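Local coordinates for KP6 killer toxin subunit alpha (Ustilago maydis virus P6, PDB 4GVB), which forms one of two non-covalently paired subunits of a secreted viral antifungal toxin, recognising cellular receptors before interaction with the partner subunit leads to cell death, at residues A33-G36 with K41-Y44. Residues are numbered along the deposited sequence; the frame is centred on the assembly and turned at random.
Sequences AGCG and KSYY
The Tyr44 ring meets Cys35 obliquely, at the end of the ring nearest the backbone: Cys35 CB lies 3.9 Å from Tyr44 CD1, and Cys35 SG is 5.2 Å from the ring centroid, 73° off the normal. With CG anti to the backbone N (chi1 -179°), the ring runs on past the cysteine, its far end leading away from 33-36 while the side chain packs on Arg28, Thr31 and Ala32 of helix 28-33. Tyr44 CB stays beside the sulfur, 3.7 Å from Cys35 SG. That sulfur, itself swung anti to its own amide nitrogen, fits among Tyr44 CB, the Tyr43 carbonyl oxygen and the Ser42 hydroxyl, and is bonded to Cys51 SG. The polar link is made by Ser42: its OG accepts the Gly36 amide, N to OG 2.8 Å, through a bent bond of 137°. The same hydroxyl donates to Leu39 O, in the loop that joins the two segments, so two bonds hold the buried OG. A water sits 2.8 Å from both Gly36 O and Ser42 O, placed to link the two carbonyls, though it cannot serve every acceptor around it at once. Gly36 adopts a positive phi, a backbone shape that favours glycine, and lies close against Tyr44. Beyond the contact, Tyr43 pairs through its backbone with Leu52. This is a short disulfide-braced connection between helix and sheet: the Cys35–Cys51 bridge ties the loop after helix 28-33 to strand 50-53, beside strand 43-45, outermost within this chain, in a small alpha+beta subunit with helices packed on an antiparallel sheet.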
loop_
_atom_site.group_PDB
_atom_site.type_symbol
_atom_site.label_atom_id
_atom_site.label_comp_id
_atom_site.label_asym_id
_atom_site.label_seq_id
_atom_site.Cartn_x
_atom_site.Cartn_y
_atom_site.Cartn_z
ATOM N N ALA A 33 -4.797 2.393 3.809
ATOM C CA ALA A 33 -5.013 3.174 2.589
ATOM C C ALA A 33 -6.329 2.874 1.890
ATOM O O ALA A 33 -6.775 3.639 1.017
ATOM C CB ALA A 33 -3.836 2.974 1.618
ATOM N N GLY A 34 -6.929 1.738 2.244
ATOM C CA GLY A 34 -8.212 1.318 1.716
ATOM C C GLY A 34 -9.345 1.429 2.725
ATOM O O GLY A 34 -10.401 0.856 2.521
ATOM N N CYS A 35 -9.147 2.205 3.783
ATOM C CA CYS A 35 -10.125 2.271 4.877
ATOM C C CYS A 35 -10.305 3.676 5.466
ATOM O O CYS A 35 -9.571 4.612 5.141
ATOM C CB CYS A 35 -9.689 1.326 6.002
ATOM S SG CYS A 35 -11.075 0.722 7.018
ATOM N N GLY A 36 -11.287 3.820 6.348
ATOM C CA GLY A 36 -11.406 5.032 7.133
ATOM C C GLY A 36 -11.838 6.175 6.257
ATOM O O GLY A 36 -12.879 6.087 5.609
ATOM N N LYS A 41 -18.284 4.859 5.153
ATOM C CA LYS A 41 -19.041 3.945 6.002
ATOM C C LYS A 41 -18.137 2.932 6.699
ATOM O O LYS A 41 -18.604 2.112 7.485
ATOM C CB LYS A 41 -20.127 3.225 5.194
ATOM C CG LYS A 41 -21.071 4.160 4.443
ATOM C CD LYS A 41 -22.070 3.394 3.576
ATOM C CE LYS A 41 -21.381 2.708 2.400
ATOM N NZ LYS A 41 -22.266 1.762 1.667
ATOM N N SER A 42 -16.842 2.971 6.413
ATOM C CA SER A 42 -15.941 2.005 7.023
ATOM C C SER A 42 -15.404 2.517 8.362
ATOM O O SER A 42 -15.449 3.708 8.671
ATOM C CB SER A 42 -14.782 1.658 6.073
ATOM O OG SER A 42 -13.862 2.730 6.019
ATOM N N TYR A 43 -14.886 1.593 9.153
ATOM C CA TYR A 43 -14.222 1.931 10.399
ATOM C C TYR A 43 -12.824 1.334 10.365
ATOM O O TYR A 43 -12.676 0.116 10.194
ATOM C CB TYR A 43 -15.007 1.333 11.571
ATOM C CG TYR A 43 -14.401 1.603 12.920
ATOM C CD1 TYR A 43 -14.677 2.784 13.600
ATOM C CD2 TYR A 43 -13.554 0.681 13.517
ATOM C CE1 TYR A 43 -14.124 3.035 14.837
ATOM C CE2 TYR A 43 -12.991 0.929 14.749
ATOM C CZ TYR A 43 -13.280 2.104 15.403
ATOM O OH TYR A 43 -12.732 2.360 16.643
ATOM N N TYR A 44 -11.800 2.178 10.496
ATOM C CA TYR A 44 -10.429 1.669 10.536
ATOM C C TYR A 44 -9.923 1.450 11.964
ATOM O O TYR A 44 -9.603 2.398 12.676
ATOM C CB TYR A 44 -9.443 2.555 9.754
ATOM C CG TYR A 44 -8.035 1.992 9.792
ATOM C CD1 TYR A 44 -7.773 0.710 9.335
ATOM C CD2 TYR A 44 -6.970 2.732 10.302
ATOM C CE1 TYR A 44 -6.492 0.160 9.395
ATOM C CE2 TYR A 44 -5.683 2.195 10.362
ATOM C CZ TYR A 44 -5.452 0.908 9.904
ATOM O OH TYR A 44 -4.182 0.358 9.950
HETATM O O HOH W 1 -15.143 6.107 7.171
#